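Local atomic coordinates of lipoprotein (Streptococcus pneumoniae, PDB entry 3CX3), a protein that binds zinc at the cell surface as a lipoprotein and probably hands the metal to an ABC transporter for uptake. Residues V24-G29 with Q155-K160; T121-E126 with E270-N275; E141-S144 with T149-K152; A186-A191 with L196-I201; T216-F221 with E242-S247. One frame throughout, in Å; residues are numbered along the deposited sequence.

Contact 1. Residues V24-G29 with Q155-K160; sequences VKEVSG and QAFIKK
Glu26 and Phe157 meet with their side chains at about a right angle, the carboxylate plane turned 60° from the ring plane. The touching atom is Glu26 OE1, which comes in at the rim of the ring and lies in its plane, 3.5 Å from Phe157 CE1 and 3.7 Å from Phe157 CD1. An edge approach suits this pair, because the ring hydrogens carry a slight positive charge that a carboxylate oxygen can meet, whereas the electron-rich face would probably repel it. Phe157 offers that edge with CG anti to its backbone N (chi1 -176°), which carries the ring out toward helix 18-28. Lys160, one turn further on, brings its ammonium to the same oxygen: NZ stands 4.2 Å from Glu26 OE1, too far for a salt bridge but near enough for a mild attraction of opposite charges. A weak hydrogen bond from Thr267 also reaches OE1. The ring itself is buried, resting on Ala132 of helix 125-142 and on Tyr268 and Leu269 of helix 268-281, a place that suits a large apolar group, while the charged ends stay nearer the surface. Here the long helix 147-173 packs against the first helix of the N-terminal lobe, probably as in other metal-binding proteins of ABC transporters.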
# COMPACT_ATOMS: atom_id res chain seq x y z
N VAL A 24 10.66 3.71 4.50
CA VAL A 24 11.72 3.73 5.51
C VAL A 24 13.02 4.16 4.84
O VAL A 24 13.77 4.99 5.38
CB VAL A 24 11.92 2.37 6.20
CG1 VAL A 24 12.84 2.53 7.38
CG2 VAL A 24 10.61 1.82 6.67
N LYS A 25 13.26 3.61 3.65
CA LYS A 25 14.40 3.97 2.81
C LYS A 25 14.43 5.45 2.42
O LYS A 25 15.50 6.06 2.36
CB LYS A 25 14.43 3.09 1.56
CG LYS A 25 15.33 1.87 1.68
CD LYS A 25 15.71 1.31 0.31
CE LYS A 25 17.07 0.60 0.35
NZ LYS A 25 18.24 1.54 0.29
N GLU A 26 13.27 6.02 2.16
CA GLU A 26 13.19 7.45 1.87
C GLU A 26 13.43 8.29 3.12
O GLU A 26 14.00 9.38 3.02
CB GLU A 26 11.86 7.81 1.20
CG GLU A 26 12.04 8.27 -0.23
CD GLU A 26 11.14 7.56 -1.22
OE1 GLU A 26 10.22 8.21 -1.76
OE2 GLU A 26 11.35 6.35 -1.47
N VAL A 27 13.03 7.78 4.28
CA VAL A 27 13.22 8.50 5.53
C VAL A 27 14.67 8.43 6.00
O VAL A 27 15.17 9.37 6.63
CB VAL A 27 12.23 8.05 6.64
CG1 VAL A 27 12.64 8.60 8.00
CG2 VAL A 27 10.80 8.51 6.30
N SER A 28 15.35 7.33 5.67
CA SER A 28 16.72 7.09 6.12
C SER A 28 17.80 7.68 5.19
O SER A 28 18.92 7.96 5.63
CB SER A 28 16.95 5.59 6.33
OG SER A 28 16.35 5.14 7.53
N GLY A 29 17.44 7.87 3.92
CA GLY A 29 18.37 8.35 2.91
C GLY A 29 19.45 7.32 2.61
O GLY A 29 19.24 6.41 1.80
N GLN A 155 9.97 15.16 5.65
CA GLN A 155 9.45 16.49 5.37
C GLN A 155 9.33 16.82 3.90
O GLN A 155 8.32 17.40 3.45
CB GLN A 155 10.33 17.54 6.05
CG GLN A 155 9.51 18.65 6.67
CD GLN A 155 8.19 18.13 7.20
OE1 GLN A 155 7.13 18.44 6.64
NE2 GLN A 155 8.24 17.30 8.24
N ALA A 156 10.37 16.45 3.15
CA ALA A 156 10.34 16.55 1.71
C ALA A 156 9.23 15.64 1.22
O ALA A 156 8.42 16.04 0.37
CB ALA A 156 11.67 16.10 1.11
N PHE A 157 9.17 14.43 1.76
CA PHE A 157 8.26 13.42 1.25
C PHE A 157 6.85 14.00 1.33
O PHE A 157 6.20 14.19 0.29
CB PHE A 157 8.43 12.12 2.04
CG PHE A 157 7.58 10.97 1.53
CD1 PHE A 157 8.11 10.04 0.63
CD2 PHE A 157 6.28 10.80 1.98
CE1 PHE A 157 7.35 8.96 0.18
CE2 PHE A 157 5.50 9.73 1.54
CZ PHE A 157 6.03 8.81 0.65
N ILE A 158 6.42 14.35 2.54
CA ILE A 158 5.07 14.89 2.72
C ILE A 158 4.81 16.06 1.79
O ILE A 158 3.70 16.23 1.33
CB ILE A 158 4.69 15.19 4.23
CG1 ILE A 158 4.73 16.68 4.57
CG2 ILE A 158 5.52 14.35 5.22
CD1 ILE A 158 3.34 17.35 4.60
N LYS A 159 5.85 16.84 1.50
CA LYS A 159 5.75 18.02 0.63
C LYS A 159 5.47 17.65 -0.83
O LYS A 159 4.62 18.27 -1.48
CB LYS A 159 7.04 18.84 0.70
CG LYS A 159 7.13 19.99 -0.30
CD LYS A 159 8.56 20.17 -0.80
CE LYS A 159 9.17 18.85 -1.30
NZ LYS A 159 9.95 19.07 -2.55
N LYS A 160 6.19 16.66 -1.34
CA LYS A 160 5.99 16.23 -2.72
C LYS A 160 4.78 15.31 -2.83
O LYS A 160 4.35 14.96 -3.92
CB LYS A 160 7.27 15.61 -3.33
CG LYS A 160 7.99 14.57 -2.47
CD LYS A 160 9.37 14.23 -3.03
CE LYS A 160 10.33 13.71 -1.94
NZ LYS A 160 9.96 12.37 -1.36

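Contact 2. Residues T121-E126 with E270-N275; sequences TWLDPE and ENLEEN
The turn that follows the zinc ligand His120 is held here against the last helix of the chain, 268-281, and Leu272 is the side chain that does it. Its first torsion (chi1 -176°) swings CG away from the backbone N and out toward the turn, and its two methyls divide the work. CD1 touches the backbone and side chain of Leu123, lying 3.5 Å from Leu123 O and 3.9 Å from Leu123 CD2. CD2 goes the other way, to Trp122 O at 4.0 Å and to the proline ring, where Pro125 CG is 4.3 Å off. A branched leucine thus fits between a short 3-10 segment and the first turn of helix 125-142. Asp124 stands at the N-cap of that helix and Pro125 in its first turn, a position where proline costs no backbone hydrogen bond. In the two-lobed fold of zinc-binding proteins of this kind, the metal lies between the lobes, and the side chain of Trp122 comes within about 5 Å of the zinc ion. Its indole N-H is bonded to Pro257 O, and its ring meets those of His120, His65 and Phe17. Trp122 O, beside the Leu272 methyl, accepts a hydrogen bond from Tyr268 OH, while Asp124 and Glu126 both form salt bridges with Arg193.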
# COMPACT_ATOMS: atom_id res chain seq x y z
N THR A 121 -4.48 2.61 3.08
CA THR A 121 -4.04 3.96 3.24
C THR A 121 -2.99 4.43 2.21
O THR A 121 -3.26 5.35 1.45
CB THR A 121 -3.60 4.05 4.69
OG1 THR A 121 -4.62 4.74 5.44
CG2 THR A 121 -2.25 4.65 4.83
N TRP A 122 -1.85 3.75 2.15
CA TRP A 122 -0.67 4.25 1.48
C TRP A 122 -0.89 4.87 0.10
O TRP A 122 -0.02 5.59 -0.39
CB TRP A 122 0.40 3.15 1.43
CG TRP A 122 0.01 1.90 0.67
CD1 TRP A 122 0.22 1.66 -0.64
CD2 TRP A 122 -0.62 0.72 1.20
NE1 TRP A 122 -0.25 0.42 -0.99
CE2 TRP A 122 -0.76 -0.19 0.12
CE3 TRP A 122 -1.08 0.34 2.48
CZ2 TRP A 122 -1.34 -1.47 0.28
CZ3 TRP A 122 -1.67 -0.92 2.64
CH2 TRP A 122 -1.79 -1.81 1.54
N LEU A 123 -2.06 4.61 -0.49
CA LEU A 123 -2.42 5.00 -1.86
C LEU A 123 -3.05 6.37 -1.93
O LEU A 123 -3.33 6.91 -3.00
CB LEU A 123 -3.41 4.00 -2.45
CG LEU A 123 -2.79 2.66 -2.86
CD1 LEU A 123 -3.88 1.72 -3.37
CD2 LEU A 123 -1.64 2.83 -3.91
N ASP A 124 -3.28 6.95 -0.76
CA ASP A 124 -3.80 8.28 -0.71
C ASP A 124 -2.60 9.12 -0.39
O ASP A 124 -1.99 8.95 0.66
CB ASP A 124 -4.84 8.38 0.39
CG ASP A 124 -5.27 9.78 0.65
OD1 ASP A 124 -4.59 10.71 0.17
OD2 ASP A 124 -6.29 9.95 1.34
N PRO A 125 -2.23 10.03 -1.31
CA PRO A 125 -1.00 10.82 -1.17
C PRO A 125 -0.83 11.46 0.22
O PRO A 125 0.23 11.29 0.84
CB PRO A 125 -1.15 11.87 -2.27
CG PRO A 125 -1.94 11.17 -3.33
CD PRO A 125 -2.97 10.38 -2.54
N GLU A 126 -1.84 12.14 0.73
CA GLU A 126 -1.84 12.65 2.11
C GLU A 126 -1.46 11.63 3.19
O GLU A 126 -0.69 11.94 4.11
CB GLU A 126 -3.21 13.21 2.49
CG GLU A 126 -3.46 14.64 2.06
CD GLU A 126 -4.12 15.44 3.16
OE1 GLU A 126 -3.61 15.40 4.31
OE2 GLU A 126 -5.14 16.10 2.87
N GLU A 270 6.79 8.58 -7.02
CA GLU A 270 6.90 8.43 -8.47
C GLU A 270 6.06 7.27 -9.00
O GLU A 270 5.43 7.41 -10.06
CB GLU A 270 8.37 8.31 -8.88
CG GLU A 270 9.11 9.64 -8.74
CD GLU A 270 10.58 9.58 -9.11
OE1 GLU A 270 11.19 10.66 -9.15
OE2 GLU A 270 11.12 8.47 -9.36
N ASN A 271 6.02 6.14 -8.28
CA ASN A 271 5.15 5.00 -8.62
C ASN A 271 3.66 5.23 -8.32
O ASN A 271 2.78 4.79 -9.09
CB ASN A 271 5.59 3.71 -7.90
CG ASN A 271 6.81 3.06 -8.53
OD1 ASN A 271 6.77 2.58 -9.67
ND2 ASN A 271 7.88 2.98 -7.75
N LEU A 272 3.39 5.86 -7.17
CA LEU A 272 2.03 6.29 -6.85
C LEU A 272 1.51 7.18 -7.97
O LEU A 272 0.47 6.89 -8.57
CB LEU A 272 1.98 7.00 -5.49
CG LEU A 272 0.65 7.46 -4.87
CD1 LEU A 272 -0.45 6.40 -4.86
CD2 LEU A 272 0.90 7.94 -3.48
N GLU A 273 2.27 8.23 -8.28
CA GLU A 273 1.93 9.14 -9.35
C GLU A 273 1.71 8.44 -10.67
O GLU A 273 0.77 8.78 -11.41
CB GLU A 273 2.99 10.24 -9.50
CG GLU A 273 2.89 11.02 -10.80
CD GLU A 273 3.39 12.46 -10.69
OE1 GLU A 273 2.94 13.32 -11.49
OE2 GLU A 273 4.21 12.75 -9.80
N GLU A 274 2.57 7.48 -11.01
CA GLU A 274 2.46 6.79 -12.30
C GLU A 274 1.10 6.08 -12.45
O GLU A 274 0.46 6.15 -13.49
CB GLU A 274 3.61 5.82 -12.54
CG GLU A 274 3.32 4.89 -13.71
CD GLU A 274 4.50 4.05 -14.11
OE1 GLU A 274 4.85 4.08 -15.31
OE2 GLU A 274 5.09 3.37 -13.22
N ASN A 275 0.67 5.39 -11.41
CA ASN A 275 -0.64 4.77 -11.44
C ASN A 275 -1.74 5.80 -11.31
O ASN A 275 -2.86 5.58 -11.75
CB ASN A 275 -0.75 3.68 -10.38
CG ASN A 275 0.25 2.56 -10.59
OD1 ASN A 275 0.13 1.77 -11.53
ND2 ASN A 275 1.27 2.51 -9.74

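Contact 3. Residues E141-S144 with T149-K152; sequences EVDS and TYQK
Tyr150 reaches back from the start of helix 147-173 to Asp143, just past the end of helix 125-142. From CB the side chain leaves with CG anti to the carbonyl carbon (chi1 -58°), which directs the ring at the connecting turn. Along the ring, CE1 comes 3.2 Å from Asp143 OD1 and 3.9 Å from Asp143 O, the carbonyl oxygen lying at the ring edge, in plane. CZ is 3.3 Å from Asp143 OD1. At the tip, Tyr150 OH donates a hydrogen bond of 2.6 Å to Asp143 OD1. The phenol meets that oxygen from above the carboxylate, 49° out of its plane, and the two side chains cross at about a right angle with their planes 69° apart. Tyrosine suits the place because its ring can be buried against Ala136, Val27 and Met11 while its hydroxyl reaches a polar group; that hydroxyl is also hydrogen-bonded to Asn32 ND2. Aspartate suits the other side, since Asp143 is the first residue to leave helical geometry and its short, partly exposed carboxylate can turn to the incoming phenol. The bond spans the tight connection of an alpha-alpha hairpin, here of the consecutive antiparallel helices 125-142 and 147-173.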
# COMPACT_ATOMS: atom_id res chain seq x y z
N GLU A 141 13.07 8.47 17.73
CA GLU A 141 13.18 8.15 19.16
C GLU A 141 14.11 6.94 19.39
O GLU A 141 14.85 6.90 20.36
CB GLU A 141 11.80 7.98 19.82
CG GLU A 141 11.65 6.85 20.89
CD GLU A 141 12.65 6.91 22.06
OE1 GLU A 141 12.97 8.00 22.57
OE2 GLU A 141 13.14 5.83 22.45
N VAL A 142 14.07 5.97 18.48
CA VAL A 142 14.92 4.78 18.60
C VAL A 142 16.41 5.06 18.35
O VAL A 142 17.29 4.51 19.04
CB VAL A 142 14.37 3.63 17.71
CG1 VAL A 142 15.48 2.69 17.21
CG2 VAL A 142 13.28 2.88 18.46
N ASP A 143 16.68 5.93 17.38
CA ASP A 143 18.03 6.28 16.94
C ASP A 143 18.13 7.80 17.06
O ASP A 143 18.10 8.54 16.08
CB ASP A 143 18.24 5.77 15.50
CG ASP A 143 19.51 6.31 14.85
OD1 ASP A 143 19.36 7.14 13.93
OD2 ASP A 143 20.63 5.92 15.23
N SER A 144 18.21 8.26 18.30
CA SER A 144 18.11 9.68 18.62
C SER A 144 19.04 10.59 17.82
O SER A 144 18.66 11.71 17.46
CB SER A 144 18.32 9.89 20.11
OG SER A 144 17.63 11.05 20.53
N THR A 149 18.10 13.94 10.13
CA THR A 149 18.03 13.32 8.82
C THR A 149 16.64 12.76 8.53
O THR A 149 16.14 12.91 7.40
CB THR A 149 19.11 12.23 8.67
OG1 THR A 149 20.41 12.82 8.87
CG2 THR A 149 19.07 11.57 7.28
N TYR A 150 16.02 12.16 9.54
CA TYR A 150 14.71 11.54 9.41
C TYR A 150 13.63 12.57 9.20
O TYR A 150 12.84 12.47 8.26
CB TYR A 150 14.36 10.66 10.63
CG TYR A 150 15.33 9.53 10.92
CD1 TYR A 150 15.82 9.34 12.21
CD2 TYR A 150 15.77 8.68 9.92
CE1 TYR A 150 16.71 8.33 12.49
CE2 TYR A 150 16.68 7.66 10.18
CZ TYR A 150 17.14 7.49 11.47
OH TYR A 150 18.03 6.48 11.74
N GLN A 151 13.58 13.57 10.08
CA GLN A 151 12.53 14.59 10.02
C GLN A 151 12.54 15.43 8.72
O GLN A 151 11.49 15.93 8.30
CB GLN A 151 12.58 15.50 11.25
CG GLN A 151 12.41 14.77 12.58
CD GLN A 151 11.10 14.01 12.71
OE1 GLN A 151 10.03 14.55 12.47
NE2 GLN A 151 11.19 12.74 13.11
N LYS A 152 13.71 15.56 8.08
CA LYS A 152 13.78 16.32 6.83
C LYS A 152 13.51 15.44 5.58
O LYS A 152 12.88 15.89 4.62
CB LYS A 152 15.09 17.13 6.72
CG LYS A 152 15.09 18.18 5.59
CD LYS A 152 15.62 19.57 6.03
CE LYS A 152 14.50 20.60 6.31
NZ LYS A 152 13.45 20.10 7.25

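Contact 4. Residues A186-A191 with L196-I201; sequences AFSYLA and LNQLGI
The start of helix 188-193 lies over one face of the Gln198 amide, with Ser188 CA 4.0 Å from Gln198 CD and Ser188 CB 3.9 Å from Gln198 NE2. The other flat group, the Phe187 ring, turns away from strand 198-200 and packs on Phe180 and Thr182 of strand 180-182 and on Leu255; the backbone oxygen of Phe187 stays near, Phe187 O lying 3.9 Å from Gln198 CG. Gln198 gets there by folding: CG sits between the backbone N and the carbonyl carbon (chi1 50°), and a second bend at chi2 lays the chain back over the helix. Its methylene part thus makes the apolar contact, Gln198 CG lying 3.8 Å from Ala191 CB. A water bridges the polar ends weakly, donating to Ser188 OG and accepting from Gln198 NE2, whereas the stronger partner of Ser188 OG is Glu97. Gln198 OE1 is buried here and has no partner in the model. Alanine is small enough at 191 to let the chain pass close, with Ala191 CB 4.1 Å from Leu196 CB. Beyond them Leu190 CD2 meets Leu196 CD1 at 4.3 Å, two apolar ends that also rest on Leu279 of helix 268-281. The contact lies within a beta-alpha-beta unit: helix 188-193 links strand 180-182 to the parallel edge strand 198-200, whose backbone bonds run to Phe180 and Thr182.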
# COMPACT_ATOMS: atom_id res chain seq x y z
N ALA A 186 -8.52 -2.06 -3.31
CA ALA A 186 -7.36 -1.38 -2.79
C ALA A 186 -7.38 0.15 -2.83
O ALA A 186 -6.68 0.80 -2.07
CB ALA A 186 -6.11 -1.91 -3.47
N PHE A 187 -8.18 0.72 -3.73
CA PHE A 187 -8.11 2.14 -4.07
C PHE A 187 -9.15 3.00 -3.39
O PHE A 187 -9.40 4.13 -3.81
CB PHE A 187 -8.17 2.27 -5.59
CG PHE A 187 -7.00 1.60 -6.27
CD1 PHE A 187 -5.85 2.32 -6.56
CD2 PHE A 187 -7.04 0.24 -6.55
CE1 PHE A 187 -4.76 1.69 -7.14
CE2 PHE A 187 -5.95 -0.38 -7.14
CZ PHE A 187 -4.81 0.36 -7.43
N SER A 188 -9.71 2.47 -2.31
CA SER A 188 -10.83 3.04 -1.59
C SER A 188 -10.49 4.41 -1.00
O SER A 188 -11.38 5.24 -0.80
CB SER A 188 -11.28 2.04 -0.51
OG SER A 188 -12.19 2.59 0.42
N TYR A 189 -9.20 4.63 -0.73
CA TYR A 189 -8.68 5.79 -0.03
C TYR A 189 -8.27 6.82 -1.04
O TYR A 189 -8.46 8.03 -0.82
CB TYR A 189 -7.45 5.42 0.80
CG TYR A 189 -7.77 4.80 2.12
CD1 TYR A 189 -8.02 5.59 3.24
CD2 TYR A 189 -7.83 3.42 2.26
CE1 TYR A 189 -8.33 5.02 4.45
CE2 TYR A 189 -8.14 2.84 3.46
CZ TYR A 189 -8.38 3.63 4.55
OH TYR A 189 -8.67 3.03 5.75
N LEU A 190 -7.65 6.35 -2.11
CA LEU A 190 -7.39 7.19 -3.26
C LEU A 190 -8.72 7.74 -3.74
O LEU A 190 -9.01 8.92 -3.54
CB LEU A 190 -6.67 6.41 -4.37
CG LEU A 190 -6.04 7.21 -5.53
CD1 LEU A 190 -5.02 6.36 -6.30
CD2 LEU A 190 -7.14 7.73 -6.48
N ALA A 191 -9.56 6.88 -4.32
CA ALA A 191 -10.87 7.27 -4.84
C ALA A 191 -11.58 8.35 -4.03
O ALA A 191 -12.10 9.33 -4.61
CB ALA A 191 -11.76 6.04 -4.98
N LEU A 196 -13.89 10.38 -6.77
CA LEU A 196 -14.16 9.14 -7.46
C LEU A 196 -14.81 8.14 -6.50
O LEU A 196 -14.73 8.29 -5.27
CB LEU A 196 -12.86 8.53 -7.98
CG LEU A 196 -11.87 9.44 -8.72
CD1 LEU A 196 -10.55 8.71 -8.86
CD2 LEU A 196 -12.41 9.85 -10.09
N ASN A 197 -15.46 7.14 -7.08
CA ASN A 197 -15.87 5.96 -6.33
C ASN A 197 -15.39 4.71 -7.05
O ASN A 197 -15.41 4.66 -8.28
CB ASN A 197 -17.38 5.93 -6.08
CG ASN A 197 -18.16 5.58 -7.31
OD1 ASN A 197 -18.24 6.36 -8.25
ND2 ASN A 197 -18.77 4.39 -7.30
N GLN A 198 -14.92 3.74 -6.29
CA GLN A 198 -14.41 2.51 -6.87
C GLN A 198 -15.24 1.28 -6.60
O GLN A 198 -16.13 1.28 -5.76
CB GLN A 198 -12.95 2.24 -6.43
CG GLN A 198 -12.71 2.32 -4.96
CD GLN A 198 -13.14 1.09 -4.22
OE1 GLN A 198 -12.72 -0.03 -4.53
NE2 GLN A 198 -13.97 1.29 -3.20
N LEU A 199 -14.93 0.22 -7.34
CA LEU A 199 -15.41 -1.11 -7.04
C LEU A 199 -14.27 -2.11 -7.26
O LEU A 199 -13.59 -2.10 -8.32
CB LEU A 199 -16.65 -1.47 -7.88
CG LEU A 199 -17.30 -2.83 -7.62
CD1 LEU A 199 -18.04 -2.88 -6.27
CD2 LEU A 199 -18.27 -3.17 -8.74
N GLY A 200 -14.04 -2.93 -6.25
CA GLY A 200 -13.07 -4.01 -6.39
C GLY A 200 -13.77 -5.30 -6.76
O GLY A 200 -14.88 -5.57 -6.27
N ILE A 201 -13.15 -6.08 -7.63
CA ILE A 201 -13.68 -7.41 -7.93
C ILE A 201 -13.64 -8.27 -6.65
O ILE A 201 -14.66 -8.89 -6.26
CB ILE A 201 -12.98 -8.04 -9.15
CG1 ILE A 201 -13.43 -7.32 -10.41
CG2 ILE A 201 -13.34 -9.55 -9.31
CD1 ILE A 201 -12.43 -7.35 -11.53
O HOH W 1 -14.66 0.27 -0.36

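Contact 5. Residues T216-F221 with E242-S247; sequences TEIQEF and ETLVKS
Unusual torsions at Ile218, chi1 108° and chi2 91°, swing CD1 toward helix 239-245, and Leu244, with chi1 -149°, extends CD2 to meet it. The two methyls touch end to end, Ile218 CD1 lying 3.4 Å from Leu244 CD2, while the side chains as a whole cross at about a right angle. At 2.40 Å resolution such an approach, between side chains away from their usual rotamers, is tighter than methyls normally pack, so the exact positions are doubtful, though the apolar contact itself is plain. Both residues are buried, and branched aliphatic side chains suit the seam between two helices that lie over a sheet. That sheet is the parallel one of the C-terminal lobe, in an alternating alpha-beta arrangement: Ile218 also rests on Leu199 of strand 198-200, and Leu244 on Ile230 of strand 230-232 and on Ile201. Toward the surface the contact turns polar in character but stays loose. Gln219 stretches its chain beyond CG alongside Ser247, whose OG stands 4.0 Å from Gln219 CG and 4.1 Å from Gln219 NE2. Ser247 OG instead makes a weak hydrogen bond of 3.3 Å to Leu244 O, at the end of its own helix, where a small hydroxyl can fold back on the preceding turn. Gln219 also touches Thr248.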
# COMPACT_ATOMS: atom_id res chain seq x y z
N THR A 216 -22.25 -11.34 -10.98
CA THR A 216 -23.36 -10.90 -11.81
C THR A 216 -23.68 -9.43 -11.56
O THR A 216 -23.87 -8.66 -12.50
CB THR A 216 -24.59 -11.88 -11.67
OG1 THR A 216 -24.69 -12.68 -12.84
CG2 THR A 216 -25.91 -11.14 -11.47
N GLU A 217 -23.71 -9.03 -10.29
CA GLU A 217 -23.88 -7.64 -9.89
C GLU A 217 -22.78 -6.75 -10.46
O GLU A 217 -23.07 -5.75 -11.13
CB GLU A 217 -23.84 -7.50 -8.39
CG GLU A 217 -24.92 -8.24 -7.64
CD GLU A 217 -24.64 -8.27 -6.15
OE1 GLU A 217 -23.44 -8.28 -5.77
OE2 GLU A 217 -25.62 -8.29 -5.37
N ILE A 218 -21.52 -7.10 -10.20
CA ILE A 218 -20.42 -6.28 -10.69
C ILE A 218 -20.52 -6.22 -12.21
O ILE A 218 -20.26 -5.18 -12.79
CB ILE A 218 -18.96 -6.68 -10.17
CG1 ILE A 218 -18.10 -7.32 -11.27
CG2 ILE A 218 -18.96 -7.47 -8.84
CD1 ILE A 218 -17.27 -6.29 -12.05
N GLN A 219 -20.94 -7.32 -12.83
CA GLN A 219 -21.14 -7.38 -14.29
C GLN A 219 -22.01 -6.25 -14.81
O GLN A 219 -21.75 -5.70 -15.87
CB GLN A 219 -21.79 -8.70 -14.70
CG GLN A 219 -20.83 -9.74 -15.24
CD GLN A 219 -21.57 -10.96 -15.78
OE1 GLN A 219 -21.51 -12.04 -15.19
NE2 GLN A 219 -22.28 -10.78 -16.91
N GLU A 220 -23.06 -5.91 -14.05
CA GLU A 220 -24.07 -4.94 -14.47
C GLU A 220 -23.73 -3.55 -14.00
O GLU A 220 -24.19 -2.56 -14.57
CB GLU A 220 -25.45 -5.36 -13.97
CG GLU A 220 -26.17 -6.23 -15.00
CD GLU A 220 -26.74 -7.51 -14.41
OE1 GLU A 220 -27.40 -7.42 -13.34
OE2 GLU A 220 -26.54 -8.59 -15.02
N PHE A 221 -22.91 -3.50 -12.95
CA PHE A 221 -22.28 -2.29 -12.47
C PHE A 221 -21.41 -1.66 -13.55
O PHE A 221 -21.37 -0.44 -13.72
CB PHE A 221 -21.42 -2.63 -11.25
CG PHE A 221 -20.79 -1.44 -10.61
CD1 PHE A 221 -21.40 -0.84 -9.51
CD2 PHE A 221 -19.61 -0.92 -11.11
CE1 PHE A 221 -20.83 0.27 -8.90
CE2 PHE A 221 -19.03 0.19 -10.53
CZ PHE A 221 -19.65 0.79 -9.41
N GLU A 242 -9.88 -11.10 -15.94
CA GLU A 242 -9.82 -11.50 -17.35
C GLU A 242 -11.20 -11.90 -17.85
O GLU A 242 -11.70 -11.39 -18.85
CB GLU A 242 -8.88 -12.69 -17.55
CG GLU A 242 -7.50 -12.39 -18.14
CD GLU A 242 -6.43 -12.23 -17.08
OE1 GLU A 242 -6.01 -11.07 -16.86
OE2 GLU A 242 -6.01 -13.23 -16.47
N THR A 243 -11.82 -12.82 -17.11
CA THR A 243 -13.10 -13.41 -17.49
C THR A 243 -14.27 -12.46 -17.14
O THR A 243 -15.28 -12.87 -16.56
CB THR A 243 -13.25 -14.83 -16.87
OG1 THR A 243 -13.29 -14.74 -15.45
CG2 THR A 243 -12.08 -15.75 -17.27
N LEU A 244 -14.11 -11.20 -17.54
CA LEU A 244 -15.04 -10.12 -17.22
C LEU A 244 -15.03 -9.14 -18.38
O LEU A 244 -16.01 -8.44 -18.64
CB LEU A 244 -14.60 -9.40 -15.95
CG LEU A 244 -15.67 -8.79 -15.05
CD1 LEU A 244 -16.24 -9.87 -14.17
CD2 LEU A 244 -15.04 -7.71 -14.21
N VAL A 245 -13.89 -9.08 -19.05
CA VAL A 245 -13.84 -8.68 -20.43
C VAL A 245 -14.48 -9.89 -21.10
O VAL A 245 -15.47 -9.77 -21.83
CB VAL A 245 -12.39 -8.57 -20.96
CG1 VAL A 245 -12.33 -7.67 -22.19
CG2 VAL A 245 -11.46 -8.07 -19.88
N LYS A 246 -13.92 -11.06 -20.79
CA LYS A 246 -14.35 -12.35 -21.33
C LYS A 246 -15.75 -12.76 -20.84
O LYS A 246 -16.03 -13.94 -20.59
CB LYS A 246 -13.30 -13.43 -21.02
CG LYS A 246 -11.89 -13.06 -21.51
CD LYS A 246 -10.84 -14.14 -21.19
CE LYS A 246 -9.51 -13.86 -21.92
NZ LYS A 246 -8.82 -12.60 -21.46
N SER A 247 -16.61 -11.74 -20.70
CA SER A 247 -18.04 -11.90 -20.48
C SER A 247 -18.70 -10.70 -21.18
O SER A 247 -18.39 -10.43 -22.35
CB SER A 247 -18.39 -11.97 -18.99
OG SER A 247 -18.47 -10.68 -18.39

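In the fold
Contact 2 is the most buried of the five and lies nearest the centre of the chain and the zinc ion; its chemistry is almost wholly apolar. It touches contact 4, where Leu123 CD1 approaches Ala186 O, so the turn after a zinc ligand packs on the C-terminal lobe. Contact 4, partly buried, mixes apolar packing with a weak water bridge. Contacts 4 and 5 share that lobe, Leu199 meeting Phe221 and Ile218. Contacts 1 and 3 both use helix 147-173 and touch through Val27, Ser28 and Tyr150 in the other half. These two are partly buried and rely on carboxylates, whereas contact 5, about 49 Å from contact 3 between centres, combines buried methyls with an exposed serine.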